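Local coordinates for protein predicted phosphatase, HAD family (Clostridium acetobutylicum, PDB 3MC1) that is a predicted phosphatase of the haloacid dehalogenase (HAD) family, probably a metal-dependent hydrolase of phosphate esters, though its substrate is not established, at residues 50-53 with 54-58; 74-77 with 78-82; 109-113 with 114-118; 146-149 with 150-154. All coordinates share one frame; numbering follows the deposited sequence.

Overall arrangement
All four contacts are local, along or at the start of a helix. Contacts 3 and 4 belong to the core domain, each with four buried and two exposed touching residues. Contact 3 lies nearest the centre of the molecule; its Lys111 pairs with Asp12 of the sodium site. Contact 4 packs on Val133 of strand 131-135. Contacts 1 and 2 belong to the consecutive helices 51-59 and 63-81. Contact 1 lies mostly at intermediate depth; contact 2 runs from buried Phe77 to exposed lysines. Contacts 1, 2 and 4 touch contact 3. Contacts 1 and 3 contain a helix start with proline at the N-cap position, contact 4 is regular helix, and contact 2 has a pi-type turn and ring faces.

Contact 1 (50-53 with 54-58)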
loop_
_atom_site.group_PDB
_atom_site.type_symbol
_atom_site.label_atom_id
_atom_site.label_comp_id
_atom_site.label_asym_id
_atom_site.label_seq_id
_atom_site.Cartn_x
_atom_site.Cartn_y
_atom_site.Cartn_z
ATOM N N PRO A 50 -1.420 -5.144 6.894
ATOM C CA PRO A 50 -2.273 -6.317 6.666
ATOM C C PRO A 50 -3.469 -6.214 7.617
ATOM O O PRO A 50 -3.303 -5.864 8.780
ATOM C CB PRO A 50 -1.356 -7.490 7.020
ATOM C CG PRO A 50 0.022 -6.955 6.740
ATOM C CD PRO A 50 -0.050 -5.540 7.266
ATOM N N LEU A 51 -4.671 -6.493 7.132
ATOM C CA LEU A 51 -5.852 -6.409 7.992
ATOM C C LEU A 51 -5.700 -7.237 9.264
ATOM O O LEU A 51 -6.064 -6.792 10.354
ATOM C CB LEU A 51 -7.105 -6.883 7.246
ATOM C CG LEU A 51 -7.620 -5.985 6.124
ATOM C CD1 LEU A 51 -8.857 -6.606 5.512
ATOM C CD2 LEU A 51 -7.923 -4.595 6.674
ATOM N N LYS A 52 -5.170 -8.447 9.120
ATOM C CA LYS A 52 -5.013 -9.334 10.264
ATOM C C LYS A 52 -4.251 -8.654 11.388
ATOM O O LYS A 52 -4.708 -8.622 12.526
ATOM C CB LYS A 52 -4.295 -10.621 9.847
ATOM C CG LYS A 52 -4.243 -11.676 10.936
ATOM C CD LYS A 52 -3.625 -12.965 10.423
ATOM C CE LYS A 52 -4.479 -13.619 9.335
ATOM N NZ LYS A 52 -3.827 -14.847 8.774
ATOM N N THR A 53 -3.089 -8.100 11.062
ATOM C CA THR A 53 -2.274 -7.426 12.067
ATOM C C THR A 53 -3.087 -6.326 12.764
ATOM O O THR A 53 -3.012 -6.157 13.987
ATOM C CB THR A 53 -1.002 -6.802 11.424
ATOM O OG1 THR A 53 -1.343 -5.588 10.745
ATOM C CG2 THR A 53 -0.410 -7.754 10.412
ATOM N N SER A 54 -3.887 -5.596 11.988
ATOM C CA SER A 54 -4.696 -4.508 12.532
ATOM C C SER A 54 -5.856 -4.961 13.428
ATOM O O SER A 54 -6.061 -4.398 14.499
ATOM C CB SER A 54 -5.229 -3.630 11.393
ATOM O OG SER A 54 -4.170 -2.962 10.711
ATOM N N PHE A 55 -6.616 -5.962 12.996
ATOM C CA PHE A 55 -7.735 -6.443 13.811
ATOM C C PHE A 55 -7.219 -7.025 15.130
ATOM O O PHE A 55 -7.826 -6.841 16.187
ATOM C CB PHE A 55 -8.548 -7.500 13.053
ATOM C CG PHE A 55 -9.565 -6.920 12.101
ATOM C CD1 PHE A 55 -10.557 -6.058 12.562
ATOM C CD2 PHE A 55 -9.534 -7.244 10.742
ATOM C CE1 PHE A 55 -11.506 -5.525 11.688
ATOM C CE2 PHE A 55 -10.478 -6.719 9.860
ATOM C CZ PHE A 55 -11.467 -5.858 10.332
HETATM N N MSE A 56 -6.092 -7.726 15.064
HETATM C CA MSE A 56 -5.497 -8.319 16.255
HETATM C C MSE A 56 -4.945 -7.257 17.202
HETATM O O MSE A 56 -5.151 -7.328 18.412
HETATM C CB MSE A 56 -4.383 -9.291 15.863
HETATM C CG MSE A 56 -4.880 -10.532 15.156
HETATM SE SE MSE A 56 -3.451 -11.748 14.734
HETATM C CE MSE A 56 -3.204 -12.531 16.492
ATOM N N GLU A 57 -4.262 -6.265 16.642
ATOM C CA GLU A 57 -3.665 -5.196 17.436
ATOM C C GLU A 57 -4.666 -4.210 18.028
ATOM O O GLU A 57 -4.583 -3.872 19.206
ATOM C CB GLU A 57 -2.654 -4.417 16.591
ATOM C CG GLU A 57 -1.785 -3.457 17.391
ATOM C CD GLU A 57 -0.978 -2.517 16.506
ATOM O OE1 GLU A 57 -0.474 -2.969 15.451
ATOM O OE2 GLU A 57 -0.837 -1.326 16.874
ATOM N N TYR A 58 -5.607 -3.747 17.213
ATOM C CA TYR A 58 -6.597 -2.766 17.657
ATOM C C TYR A 58 -7.846 -3.327 18.333
ATOM O O TYR A 58 -8.597 -2.583 18.976
ATOM C CB TYR A 58 -7.014 -1.890 16.474
ATOM C CG TYR A 58 -5.853 -1.187 15.809
ATOM C CD1 TYR A 58 -5.114 -0.228 16.495
ATOM C CD2 TYR A 58 -5.465 -1.513 14.511
ATOM C CE1 TYR A 58 -4.012 0.389 15.910
ATOM C CE2 TYR A 58 -4.364 -0.904 13.913
ATOM C CZ TYR A 58 -3.640 0.046 14.622
ATOM O OH TYR A 58 -2.538 0.641 14.059
#
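This is the first turn of helix 51-59, a local helix-start contact in the helical part of the HAD fold, with Pro50 at the N-cap position. Pro50 O is gripped twice. Ser54 N donates to Pro50 O at 3.3 Å. Thr53 OG1 donates to Pro50 O at 2.8 Å. The hydroxyl arrives in the carbonyl plane, on a lone pair. Thr53 chi1 of 77° places OG1 between its own backbone N and carbonyl carbon, turned back to the start of the helix. The next turn is regular: Phe55 N bonds Leu51 O at 2.8 Å, nearly straight (167°), and Met56 N bonds Lys52 O at 3.0 Å.

Lys52 and selenomethionine Met56 lie side by side and point the same way. Lys52 CG meets Met56 SE at 3.9 Å. The lysine chain bends at chi3, and its NZ forms a salt bridge with Glu63. On another side of the helix, Leu51 CB touches Phe55 CE2 at 4.3 Å.

Phe55 meets Phe46 edge-to-face and packs on Val26 and Leu30 of helix 19-31. Leu51 and Lys52 rest on Ile70 of helix 63-81, and Met56 on Ala66 of the same helix. Pro50 touches Ser110 in the loop after strand 104-109.

Contact 2 (74-77 with 78-82)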
loop_
_atom_site.group_PDB
_atom_site.type_symbol
_atom_site.label_atom_id
_atom_site.label_comp_id
_atom_site.label_asym_id
_atom_site.label_seq_id
_atom_site.Cartn_x
_atom_site.Cartn_y
_atom_site.Cartn_z
ATOM N N ARG A 74 -14.317 -8.232 3.616
ATOM C CA ARG A 74 -14.349 -8.518 2.185
ATOM C C ARG A 74 -15.732 -8.619 1.561
ATOM O O ARG A 74 -15.892 -8.297 0.388
ATOM C CB ARG A 74 -13.529 -9.768 1.886
ATOM C CG ARG A 74 -12.034 -9.507 2.055
ATOM C CD ARG A 74 -11.219 -10.775 1.966
ATOM N NE ARG A 74 -9.794 -10.513 2.150
ATOM C CZ ARG A 74 -8.875 -11.465 2.265
ATOM N NH1 ARG A 74 -9.237 -12.740 2.220
ATOM N NH2 ARG A 74 -7.598 -11.148 2.422
ATOM N N ASP A 75 -16.727 -9.064 2.333
ATOM C CA ASP A 75 -18.090 -9.153 1.818
ATOM C C ASP A 75 -18.496 -7.793 1.284
ATOM O O ASP A 75 -19.178 -7.694 0.261
ATOM C CB ASP A 75 -19.091 -9.547 2.914
ATOM C CG ASP A 75 -18.781 -10.884 3.542
ATOM O OD1 ASP A 75 -18.330 -11.799 2.823
ATOM O OD2 ASP A 75 -19.015 -11.025 4.761
ATOM N N TYR A 76 -18.087 -6.747 1.995
ATOM C CA TYR A 76 -18.405 -5.384 1.606
ATOM C C TYR A 76 -17.364 -4.768 0.659
ATOM O O TYR A 76 -17.714 -4.061 -0.287
ATOM C CB TYR A 76 -18.519 -4.499 2.844
ATOM C CG TYR A 76 -18.845 -3.061 2.519
ATOM C CD1 TYR A 76 -20.169 -2.641 2.343
ATOM C CD2 TYR A 76 -17.828 -2.121 2.340
ATOM C CE1 TYR A 76 -20.466 -1.320 1.994
ATOM C CE2 TYR A 76 -18.111 -0.808 1.993
ATOM C CZ TYR A 76 -19.428 -0.410 1.821
ATOM O OH TYR A 76 -19.698 0.898 1.489
ATOM N N PHE A 77 -16.087 -5.022 0.932
ATOM C CA PHE A 77 -15.019 -4.456 0.107
ATOM C C PHE A 77 -15.002 -4.939 -1.334
ATOM O O PHE A 77 -14.867 -4.145 -2.261
ATOM C CB PHE A 77 -13.654 -4.744 0.727
ATOM C CG PHE A 77 -12.525 -4.058 0.017
ATOM C CD1 PHE A 77 -12.252 -2.723 0.272
ATOM C CD2 PHE A 77 -11.765 -4.733 -0.939
ATOM C CE1 PHE A 77 -11.236 -2.058 -0.414
ATOM C CE2 PHE A 77 -10.743 -4.073 -1.632
ATOM C CZ PHE A 77 -10.483 -2.736 -1.366
ATOM N N LYS A 78 -15.134 -6.243 -1.528
ATOM C CA LYS A 78 -15.089 -6.793 -2.874
ATOM C C LYS A 78 -16.155 -6.227 -3.803
ATOM O O LYS A 78 -15.953 -6.165 -5.018
ATOM C CB LYS A 78 -15.245 -8.311 -2.828
ATOM C CG LYS A 78 -16.669 -8.753 -2.489
ATOM C CD LYS A 78 -16.756 -10.246 -2.252
ATOM C CE LYS A 78 -18.201 -10.681 -1.983
ATOM N NZ LYS A 78 -18.289 -12.142 -1.687
ATOM N N ALA A 79 -17.275 -5.792 -3.237
ATOM C CA ALA A 79 -18.386 -5.308 -4.051
ATOM C C ALA A 79 -18.666 -3.820 -4.008
ATOM O O ALA A 79 -19.266 -3.279 -4.937
ATOM C CB ALA A 79 -19.667 -6.080 -3.678
ATOM N N LYS A 80 -18.246 -3.154 -2.940
ATOM C CA LYS A 80 -18.504 -1.730 -2.818
ATOM C C LYS A 80 -17.283 -0.953 -2.381
ATOM O O LYS A 80 -16.936 0.051 -2.992
ATOM C CB LYS A 80 -19.627 -1.478 -1.804
ATOM C CG LYS A 80 -20.987 -1.979 -2.224
ATOM C CD LYS A 80 -21.926 -0.821 -2.516
ATOM C CE LYS A 80 -22.092 0.090 -1.301
ATOM N NZ LYS A 80 -23.004 1.224 -1.616
ATOM N N GLY A 81 -16.648 -1.423 -1.312
ATOM C CA GLY A 81 -15.478 -0.749 -0.781
ATOM C C GLY A 81 -14.375 -0.402 -1.769
ATOM O O GLY A 81 -13.882 0.730 -1.776
HETATM N N MSE A 82 -13.972 -1.358 -2.601
HETATM C CA MSE A 82 -12.891 -1.107 -3.557
HETATM C C MSE A 82 -13.173 0.046 -4.515
HETATM O O MSE A 82 -12.239 0.668 -5.026
HETATM C CB MSE A 82 -12.567 -2.377 -4.366
HETATM C CG MSE A 82 -13.702 -2.895 -5.241
HETATM SE SE MSE A 82 -13.056 -4.095 -6.650
HETATM C CE MSE A 82 -12.406 -2.738 -7.900
HETATM O O HOH W 1 -16.310 -12.761 0.477
#
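Arg74 O accepts from Lys78 N at 2.9 Å, the ordinary i to i+4 bond of helix 63-81. Beyond it the helix widens into a pi-type turn at 78-81. The guanidinium of Arg74 leads away from this turn, and its NH1 bonds Leu137 O.

Asp75 reaches Lys78 through water. The water donates to Asp75 OD1 and accepts from Lys78 NZ at 3.0 Å. The charged atoms themselves are too far apart for a salt bridge.

Tyr76 O accepts two bonds, besides a weak one from Ala79 N. Lys80 N approaches nearly along the C=O axis at 2.9 Å. Gly81 N, five residues on, comes from 32° out of the carbonyl plane at 3.0 Å. Lys80 also lies on the ring: its CB sits over one face of Tyr76, 4.0 Å from the ring centroid. The lysine chain bends at chi2 and chi3, which brings CE to 3.8 Å from Tyr76 OH. That hydroxyl bonds Glu84.

Phe77 O repeats the five-residue step and accepts from Met82 N at 2.9 Å, in the carbonyl plane. The Phe77 ring packs edge-to-face with Phe115 of helix 113-122 and touches Ser25 of helix 19-31. Chi1 of -173° turns the ring beneath the backbone of Met82. Met82 N stands above one face near the rim, and Met82 CB lies over the same ring, 3.7 Å from CZ.

Contact 3 (109-113 with 114-118)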
loop_
_atom_site.group_PDB
_atom_site.type_symbol
_atom_site.label_atom_id
_atom_site.label_comp_id
_atom_site.label_asym_id
_atom_site.label_seq_id
_atom_site.Cartn_x
_atom_site.Cartn_y
_atom_site.Cartn_z
ATOM N N THR A 109 2.339 -4.462 -2.550
ATOM C CA THR A 109 1.389 -4.110 -1.503
ATOM C C THR A 109 0.913 -5.272 -0.632
ATOM O O THR A 109 0.935 -6.427 -1.057
ATOM C CB THR A 109 0.148 -3.436 -2.150
ATOM O OG1 THR A 109 -0.816 -3.113 -1.145
ATOM C CG2 THR A 109 -0.497 -4.369 -3.179
ATOM N N SER A 110 0.495 -4.959 0.595
ATOM C CA SER A 110 -0.040 -5.982 1.492
ATOM C C SER A 110 -1.501 -6.228 1.093
ATOM O O SER A 110 -2.132 -7.183 1.551
ATOM C CB SER A 110 0.022 -5.533 2.964
ATOM O OG SER A 110 1.342 -5.588 3.483
ATOM N N LYS A 111 -2.052 -5.359 0.252
ATOM C CA LYS A 111 -3.427 -5.558 -0.176
ATOM C C LYS A 111 -3.472 -6.805 -1.064
ATOM O O LYS A 111 -2.532 -7.073 -1.808
ATOM C CB LYS A 111 -3.915 -4.335 -0.956
ATOM C CG LYS A 111 -5.383 -4.401 -1.346
ATOM C CD LYS A 111 -5.765 -3.218 -2.197
ATOM C CE LYS A 111 -7.125 -2.670 -1.792
ATOM N NZ LYS A 111 -7.096 -2.176 -0.387
ATOM N N PRO A 112 -4.557 -7.598 -0.985
ATOM C CA PRO A 112 -4.602 -8.790 -1.840
ATOM C C PRO A 112 -4.395 -8.430 -3.314
ATOM O O PRO A 112 -4.934 -7.434 -3.790
ATOM C CB PRO A 112 -5.996 -9.346 -1.575
ATOM C CG PRO A 112 -6.224 -8.995 -0.139
ATOM C CD PRO A 112 -5.720 -7.562 -0.077
ATOM N N THR A 113 -3.620 -9.247 -4.025
ATOM C CA THR A 113 -3.341 -9.033 -5.444
ATOM C C THR A 113 -4.613 -8.965 -6.291
ATOM O O THR A 113 -4.717 -8.156 -7.213
ATOM C CB THR A 113 -2.479 -10.175 -6.028
ATOM O OG1 THR A 113 -1.346 -10.402 -5.186
ATOM C CG2 THR A 113 -1.999 -9.822 -7.420
ATOM N N VAL A 114 -5.580 -9.818 -5.983
ATOM C CA VAL A 114 -6.815 -9.850 -6.752
ATOM C C VAL A 114 -7.552 -8.519 -6.706
ATOM O O VAL A 114 -8.050 -8.049 -7.731
ATOM C CB VAL A 114 -7.740 -10.998 -6.267
ATOM C CG1 VAL A 114 -8.026 -10.855 -4.788
ATOM C CG2 VAL A 114 -9.029 -10.998 -7.082
ATOM N N PHE A 115 -7.622 -7.912 -5.524
ATOM C CA PHE A 115 -8.279 -6.617 -5.378
ATOM C C PHE A 115 -7.429 -5.501 -5.990
ATOM O O PHE A 115 -7.953 -4.620 -6.656
ATOM C CB PHE A 115 -8.518 -6.276 -3.901
ATOM C CG PHE A 115 -9.410 -7.251 -3.179
ATOM C CD1 PHE A 115 -10.473 -7.872 -3.838
ATOM C CD2 PHE A 115 -9.212 -7.518 -1.827
ATOM C CE1 PHE A 115 -11.325 -8.740 -3.154
ATOM C CE2 PHE A 115 -10.062 -8.385 -1.136
ATOM C CZ PHE A 115 -11.117 -8.994 -1.801
ATOM N N SER A 116 -6.122 -5.544 -5.744
ATOM C CA SER A 116 -5.218 -4.515 -6.265
ATOM C C SER A 116 -5.281 -4.422 -7.788
ATOM O O SER A 116 -5.272 -3.333 -8.349
ATOM C CB SER A 116 -3.789 -4.810 -5.818
ATOM O OG SER A 116 -3.736 -4.989 -4.411
ATOM N N LYS A 117 -5.353 -5.570 -8.452
ATOM C CA LYS A 117 -5.440 -5.608 -9.903
ATOM C C LYS A 117 -6.767 -5.010 -10.390
ATOM O O LYS A 117 -6.782 -4.179 -11.303
ATOM C CB LYS A 117 -5.297 -7.055 -10.383
ATOM C CG LYS A 117 -5.124 -7.192 -11.877
ATOM C CD LYS A 117 -4.926 -8.644 -12.265
ATOM C CE LYS A 117 -4.197 -8.744 -13.593
ATOM N NZ LYS A 117 -2.828 -8.148 -13.489
ATOM N N GLN A 118 -7.878 -5.421 -9.769
ATOM C CA GLN A 118 -9.198 -4.914 -10.145
ATOM C C GLN A 118 -9.258 -3.411 -10.002
ATOM O O GLN A 118 -9.835 -2.721 -10.839
ATOM C CB GLN A 118 -10.301 -5.487 -9.249
ATOM C CG GLN A 118 -10.609 -6.940 -9.415
ATOM C CD GLN A 118 -11.768 -7.346 -8.526
ATOM O OE1 GLN A 118 -12.919 -6.966 -8.772
ATOM N NE2 GLN A 118 -11.468 -8.098 -7.472
#
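Hydrogen bonds from Ser116 to Pro112 O carry this helix start, with Pro112 at the N-cap position. Ser116 N bonds that oxygen at 3.0 Å and nearly straight (166°). Ser116 OG bonds it too, at 2.8 Å, from well above the carbonyl plane and off its lone pairs. Chi1 of -53° sets OG beside the backbone N of Ser116, where it can turn back to Pro112. One serine thus doubly satisfies one carbonyl. Lys117 N follows with a bond to Thr113 O at 2.9 Å.

Before the helix, Lys111 N donates to Thr109 OG1 at 2.9 Å, an ST turn. This corner joins strand 104-109 to helix 113-122 in the Rossmann-like HAD core. Thr109 OG1 also bonds Asp10, a residue of the sodium site. The position of Thr109 at the strand end matches that of the second conserved HAD motif, whose Ser or Thr binds the phosphate in HAD phosphatases; Thr109 probably does the same here.

Among charged groups, Lys111 NZ forms a salt bridge with Asp12 of the same sodium site. Its aliphatic chain passes Ser116 OG, with CD at 3.5 Å.

The apolar contacts centre on Pro112. The Pro112 and Phe115 side chains cross obliquely; Pro112 CB lies 3.7 Å from Phe115 CD2. Val114 CG1 meets the same Pro112 CB at 4.1 Å and also stands over one face of the Phe115 ring, toward its rim.

Contact 4 (146-149 with 150-154); sequences DVIR and YAMES
Ile148 and selenomethionine Met152 form the tightly packed side of this stretch of helix 144-155. They lie side by side and point the same way, with Ile148 CG2 3.8 Å from Met152 SE. Met152 chi1 of -67° sets CG beside its backbone N, and the anti chi2 (180°) carries the selenium on alongside Ile148 CG2; the bend at chi3 turns only CE. Both side chains rest on Leu180, in the loop before strand 182-185. Val147 and Ala151 are also buried and pack on Val133 of strand 131-135. This is the usual layering of a helix on the parallel sheet of the HAD core.

The backbone is regular. Ala151 N bonds Val147 O, and Met152 N bonds Ile148 O, both at 2.9 Å.

The solvent side is looser. Arg149 and Glu153 do not form a salt bridge, although they are one turn apart. Glu153 OE2 touches the aliphatic part of Arg149, 3.4 Å from CG. The guanidinium and carboxylate planes are turned 44° apart, and Arg149 NE stays 5.3 Å from Glu153 OE2. Arg149 NH2 instead bonds Lys177 O and has a long, weak ion pair with Glu145.

Tyr150 and Ser154 lie on another exposed part, though Tyr150 also touches Val133. Ser154 OG stands 3.5 Å above the centre of the Tyr150 ring. It donates to Tyr150 O at 2.8 Å, while Ser154 N reaches the same oxygen from the opposite face of the carbonyl plane.

The chemistry implies that apolar contacts fix the buried side, while Arg149 and Glu153 probably attract each other only weakly.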
loop_
_atom_site.group_PDB
_atom_site.type_symbol
_atom_site.label_atom_id
_atom_site.label_comp_id
_atom_site.label_asym_id
_atom_site.label_seq_id
_atom_site.Cartn_x
_atom_site.Cartn_y
_atom_site.Cartn_z
ATOM N N ASP A 146 7.665 -9.409 3.003
ATOM C CA ASP A 146 7.499 -10.611 2.190
ATOM C C ASP A 146 7.004 -10.357 0.771
ATOM O O ASP A 146 7.395 -11.064 -0.155
ATOM C CB ASP A 146 6.567 -11.609 2.893
ATOM C CG ASP A 146 7.106 -12.080 4.250
ATOM O OD1 ASP A 146 8.316 -11.893 4.524
ATOM O OD2 ASP A 146 6.315 -12.656 5.040
ATOM N N VAL A 147 6.146 -9.358 0.581
ATOM C CA VAL A 147 5.641 -9.080 -0.757
ATOM C C VAL A 147 6.712 -8.393 -1.605
ATOM O O VAL A 147 6.850 -8.672 -2.799
ATOM C CB VAL A 147 4.357 -8.213 -0.699
ATOM C CG1 VAL A 147 3.926 -7.806 -2.099
ATOM C CG2 VAL A 147 3.242 -9.011 -0.034
ATOM N N ILE A 148 7.477 -7.499 -0.986
ATOM C CA ILE A 148 8.541 -6.822 -1.716
ATOM C C ILE A 148 9.578 -7.876 -2.143
ATOM O O ILE A 148 10.035 -7.884 -3.284
ATOM C CB ILE A 148 9.219 -5.740 -0.838
ATOM C CG1 ILE A 148 8.270 -4.543 -0.665
ATOM C CG2 ILE A 148 10.536 -5.302 -1.478
ATOM C CD1 ILE A 148 8.736 -3.485 0.358
ATOM N N ARG A 149 9.926 -8.773 -1.221
ATOM C CA ARG A 149 10.909 -9.817 -1.500
ATOM C C ARG A 149 10.455 -10.723 -2.640
ATOM O O ARG A 149 11.257 -11.102 -3.489
ATOM C CB ARG A 149 11.165 -10.663 -0.243
ATOM C CG ARG A 149 12.378 -11.584 -0.359
ATOM C CD ARG A 149 12.658 -12.331 0.939
ATOM N NE ARG A 149 12.767 -11.444 2.095
ATOM C CZ ARG A 149 13.722 -10.535 2.260
ATOM N NH1 ARG A 149 14.662 -10.385 1.337
ATOM N NH2 ARG A 149 13.743 -9.780 3.355
ATOM N N TYR A 150 9.172 -11.076 -2.653
ATOM C CA TYR A 150 8.631 -11.937 -3.698
ATOM C C TYR A 150 8.574 -11.187 -5.022
ATOM O O TYR A 150 8.840 -11.757 -6.071
ATOM C CB TYR A 150 7.227 -12.433 -3.325
ATOM C CG TYR A 150 6.655 -13.451 -4.297
ATOM C CD1 TYR A 150 7.265 -14.694 -4.485
ATOM C CD2 TYR A 150 5.518 -13.163 -5.041
ATOM C CE1 TYR A 150 6.747 -15.625 -5.400
ATOM C CE2 TYR A 150 4.997 -14.077 -5.955
ATOM C CZ TYR A 150 5.612 -15.305 -6.133
ATOM O OH TYR A 150 5.082 -16.197 -7.047
ATOM N N ALA A 151 8.223 -9.907 -4.975
ATOM C CA ALA A 151 8.154 -9.105 -6.191
ATOM C C ALA A 151 9.552 -9.015 -6.810
ATOM O O ALA A 151 9.722 -9.183 -8.022
ATOM C CB ALA A 151 7.630 -7.708 -5.870
HETATM N N MSE A 152 10.548 -8.747 -5.971
HETATM C CA MSE A 152 11.918 -8.648 -6.443
HETATM C C MSE A 152 12.371 -9.999 -7.003
HETATM O O MSE A 152 12.953 -10.064 -8.086
HETATM C CB MSE A 152 12.821 -8.183 -5.302
HETATM C CG MSE A 152 12.518 -6.750 -4.868
HETATM SE SE MSE A 152 13.636 -6.128 -3.422
HETATM C CE MSE A 152 15.279 -5.853 -4.420
ATOM N N GLU A 153 12.084 -11.075 -6.279
ATOM C CA GLU A 153 12.435 -12.415 -6.741
ATOM C C GLU A 153 11.768 -12.728 -8.083
ATOM O O GLU A 153 12.406 -13.255 -8.997
ATOM C CB GLU A 153 12.010 -13.462 -5.705
ATOM C CG GLU A 153 12.864 -13.464 -4.443
ATOM C CD GLU A 153 12.379 -14.459 -3.418
ATOM O OE1 GLU A 153 11.537 -15.307 -3.772
ATOM O OE2 GLU A 153 12.838 -14.394 -2.259
ATOM N N SER A 154 10.488 -12.387 -8.202
ATOM C CA SER A 154 9.724 -12.646 -9.418
ATOM C C SER A 154 10.218 -11.911 -10.646
ATOM O O SER A 154 10.156 -12.441 -11.756
ATOM C CB SER A 154 8.255 -12.289 -9.200
ATOM O OG SER A 154 7.691 -13.103 -8.190
#